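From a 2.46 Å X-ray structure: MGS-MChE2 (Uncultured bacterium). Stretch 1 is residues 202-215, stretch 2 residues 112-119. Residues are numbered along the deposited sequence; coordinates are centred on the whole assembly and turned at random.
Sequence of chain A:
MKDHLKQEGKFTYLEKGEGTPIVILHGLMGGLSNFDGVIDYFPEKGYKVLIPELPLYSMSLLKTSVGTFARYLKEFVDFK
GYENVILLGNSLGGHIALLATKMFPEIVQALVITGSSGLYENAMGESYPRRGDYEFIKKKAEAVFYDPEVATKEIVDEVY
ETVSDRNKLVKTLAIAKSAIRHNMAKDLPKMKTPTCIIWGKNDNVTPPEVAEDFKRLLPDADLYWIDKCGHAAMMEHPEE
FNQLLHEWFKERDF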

# COMPACT_ATOMS: atom_id res chain seq x y z
N ASN A 202 -16.94 -4.68 7.08
CA ASN A 202 -17.91 -3.64 6.75
C ASN A 202 -17.22 -2.37 6.26
O ASN A 202 -17.38 -1.29 6.84
CB ASN A 202 -18.80 -3.33 7.96
CG ASN A 202 -18.01 -3.08 9.23
OD1 ASN A 202 -17.72 -4.00 9.98
ND2 ASN A 202 -17.65 -1.82 9.46
N ASP A 203 -16.46 -2.51 5.18
CA ASP A 203 -15.76 -1.39 4.56
C ASP A 203 -16.72 -0.59 3.69
O ASP A 203 -17.45 -1.15 2.87
CB ASP A 203 -14.58 -1.90 3.73
CG ASP A 203 -13.61 -0.79 3.32
OD1 ASP A 203 -14.07 0.30 2.92
OD2 ASP A 203 -12.39 -1.02 3.40
N ASN A 204 -16.72 0.73 3.86
CA ASN A 204 -17.63 1.60 3.12
C ASN A 204 -16.98 2.24 1.90
O ASN A 204 -17.62 2.42 0.86
CB ASN A 204 -18.19 2.69 4.03
CG ASN A 204 -19.34 2.19 4.89
OD1 ASN A 204 -20.30 1.61 4.38
ND2 ASN A 204 -19.25 2.41 6.19
N VAL A 205 -15.70 2.60 2.02
CA VAL A 205 -14.97 3.20 0.91
C VAL A 205 -14.72 2.17 -0.19
O VAL A 205 -15.11 2.36 -1.34
CB VAL A 205 -13.63 3.80 1.37
CG1 VAL A 205 -12.87 4.37 0.18
CG2 VAL A 205 -13.86 4.87 2.43
N THR A 206 -14.06 1.08 0.18
CA THR A 206 -13.86 -0.04 -0.72
C THR A 206 -14.58 -1.27 -0.17
O THR A 206 -13.98 -2.06 0.57
CB THR A 206 -12.37 -0.37 -0.93
OG1 THR A 206 -11.75 -0.62 0.34
CG2 THR A 206 -11.66 0.79 -1.61
N PRO A 207 -15.86 -1.43 -0.52
CA PRO A 207 -16.75 -2.49 -0.03
C PRO A 207 -16.14 -3.88 -0.14
O PRO A 207 -15.28 -4.11 -0.98
CB PRO A 207 -17.97 -2.35 -0.95
CG PRO A 207 -17.98 -0.93 -1.34
CD PRO A 207 -16.54 -0.55 -1.49
N PRO A 208 -16.59 -4.82 0.72
CA PRO A 208 -16.06 -6.18 0.77
C PRO A 208 -16.20 -6.93 -0.55
O PRO A 208 -15.52 -7.94 -0.76
CB PRO A 208 -16.89 -6.85 1.87
CG PRO A 208 -18.10 -5.99 2.03
CD PRO A 208 -17.63 -4.60 1.74
N GLU A 209 -17.08 -6.46 -1.43
CA GLU A 209 -17.23 -7.04 -2.76
C GLU A 209 -15.93 -6.93 -3.54
O GLU A 209 -15.54 -7.86 -4.26
CB GLU A 209 -18.36 -6.35 -3.53
CG GLU A 209 -19.77 -6.66 -3.02
CD GLU A 209 -20.16 -5.82 -1.82
OE1 GLU A 209 -19.28 -5.21 -1.19
OE2 GLU A 209 -21.37 -5.77 -1.50
N VAL A 210 -15.25 -5.80 -3.39
CA VAL A 210 -13.99 -5.55 -4.07
C VAL A 210 -12.93 -6.56 -3.64
O VAL A 210 -12.14 -7.03 -4.46
CB VAL A 210 -13.48 -4.12 -3.80
CG1 VAL A 210 -12.14 -3.88 -4.49
CG2 VAL A 210 -14.51 -3.10 -4.25
N ALA A 211 -12.93 -6.89 -2.36
CA ALA A 211 -11.98 -7.85 -1.80
C ALA A 211 -12.12 -9.22 -2.46
O ALA A 211 -11.13 -9.86 -2.80
CB ALA A 211 -12.16 -7.97 -0.30
N GLU A 212 -13.36 -9.65 -2.65
CA GLU A 212 -13.63 -10.95 -3.25
C GLU A 212 -13.38 -10.94 -4.75
O GLU A 212 -13.06 -11.97 -5.34
CB GLU A 212 -15.07 -11.39 -2.95
CG GLU A 212 -15.33 -11.63 -1.47
CD GLU A 212 -16.70 -12.22 -1.20
OE1 GLU A 212 -17.67 -11.44 -1.06
OE2 GLU A 212 -16.81 -13.46 -1.13
N ASP A 213 -13.51 -9.77 -5.37
CA ASP A 213 -13.12 -9.59 -6.76
C ASP A 213 -11.62 -9.83 -6.92
O ASP A 213 -11.18 -10.48 -7.87
CB ASP A 213 -13.50 -8.20 -7.27
CG ASP A 213 -14.98 -8.06 -7.56
OD1 ASP A 213 -15.61 -9.07 -7.92
OD2 ASP A 213 -15.51 -6.94 -7.42
N PHE A 214 -10.85 -9.28 -5.99
CA PHE A 214 -9.41 -9.48 -5.95
C PHE A 214 -9.07 -10.96 -5.79
O PHE A 214 -8.19 -11.48 -6.47
CB PHE A 214 -8.78 -8.69 -4.80
CG PHE A 214 -8.35 -7.30 -5.19
CD1 PHE A 214 -7.59 -7.09 -6.33
CD2 PHE A 214 -8.71 -6.21 -4.42
CE1 PHE A 214 -7.19 -5.82 -6.68
CE2 PHE A 214 -8.31 -4.93 -4.77
CZ PHE A 214 -7.55 -4.74 -5.91
N LYS A 215 -9.79 -11.63 -4.89
CA LYS A 215 -9.59 -13.05 -4.64
C LYS A 215 -9.94 -13.88 -5.88
O LYS A 215 -9.26 -14.86 -6.19
CB LYS A 215 -10.43 -13.50 -3.44
CG LYS A 215 -10.51 -15.00 -3.24
CD LYS A 215 -9.14 -15.61 -2.98
CE LYS A 215 -9.23 -17.12 -2.89
NZ LYS A 215 -7.89 -17.75 -2.75
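Stretch 2, residues 112-119: VITGSSGL

Stretch 2 enters as a β-strand at Val112 and Ile113, turns a corner at Thr114 and Gly115, and then runs on to Leu119 alongside the loop and first helical turns of stretch 1. The two segments advance in the same general sense: Gly115 lies nearest Thr206 (CA to CA 5.9 Å), and Leu119 nearest Val210 (CA to CA 6.7 Å). No hydrogen bond joins them, so the contact rests on packing and buries 413 Å² in all.

Phe214 and Leu119 make the two largest contributions, 91 Å² each. Leu119, with chi1 near -81° and chi2 near 180°, lays its CD1 over one face of the Phe214 ring, 3.7 Å from the centroid and 7° off the ring normal, a CH-pi contact. The same CD1 lies 3.7 Å from Asp213 CB, while Leu119 CB meets Val210 CG1 at 3.9 Å, so the leucine spans successive turns of the helix. Around the rest of the ring, Ser117 O approaches the edge, 4.1 Å from Phe214 CZ, and Ser116 OG lies obliquely, 3.7 Å from Phe214 CE2.

At the corner, Thr206 takes over. Its OG1 sits 3.4 Å from Gly115 CA and its CG2 3.7 Å from Ser116 O. Within stretch 1, Thr206 N donates to Asp203 OD1 (2.8 Å), tying down the loop that faces Gly115, whose positive phi favours glycine.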

# COMPACT_ATOMS: atom_id res chain seq x y z
N VAL A 112 0.81 -7.63 -0.06
CA VAL A 112 -0.24 -7.57 0.95
C VAL A 112 -1.17 -6.39 0.68
O VAL A 112 -0.72 -5.25 0.58
CB VAL A 112 0.34 -7.47 2.37
CG1 VAL A 112 -0.77 -7.64 3.40
CG2 VAL A 112 1.44 -8.50 2.57
N ILE A 113 -2.46 -6.68 0.57
CA ILE A 113 -3.44 -5.68 0.19
C ILE A 113 -4.55 -5.58 1.23
O ILE A 113 -5.04 -6.59 1.74
CB ILE A 113 -4.05 -6.00 -1.18
CG1 ILE A 113 -3.03 -5.75 -2.28
CG2 ILE A 113 -5.30 -5.18 -1.44
CD1 ILE A 113 -3.46 -6.28 -3.61
N THR A 114 -4.94 -4.34 1.54
CA THR A 114 -6.00 -4.10 2.50
C THR A 114 -6.70 -2.77 2.27
O THR A 114 -6.07 -1.72 2.28
CB THR A 114 -5.46 -4.17 3.95
OG1 THR A 114 -6.43 -3.65 4.86
CG2 THR A 114 -4.14 -3.43 4.09
N GLY A 115 -8.01 -2.83 2.05
CA GLY A 115 -8.81 -1.66 1.75
C GLY A 115 -8.21 -0.81 0.65
O GLY A 115 -8.02 0.39 0.82
N SER A 116 -7.88 -1.43 -0.47
CA SER A 116 -7.18 -0.72 -1.54
C SER A 116 -8.06 -0.51 -2.76
O SER A 116 -8.98 -1.28 -3.02
CB SER A 116 -5.91 -1.48 -1.94
OG SER A 116 -6.20 -2.49 -2.89
N SER A 117 -7.76 0.55 -3.51
CA SER A 117 -8.45 0.83 -4.76
C SER A 117 -7.80 0.06 -5.90
O SER A 117 -6.89 -0.74 -5.68
CB SER A 117 -8.45 2.33 -5.05
OG SER A 117 -7.14 2.86 -4.96
N GLY A 118 -8.27 0.31 -7.12
CA GLY A 118 -7.76 -0.40 -8.28
C GLY A 118 -8.82 -1.27 -8.93
O GLY A 118 -8.55 -1.98 -9.89
N LEU A 119 -10.03 -1.21 -8.38
CA LEU A 119 -11.17 -1.93 -8.94
C LEU A 119 -12.45 -1.10 -8.83
O LEU A 119 -12.79 -0.34 -9.73
CB LEU A 119 -11.36 -3.27 -8.24
CG LEU A 119 -10.46 -4.42 -8.70
CD1 LEU A 119 -10.79 -5.70 -7.94
CD2 LEU A 119 -10.61 -4.64 -10.20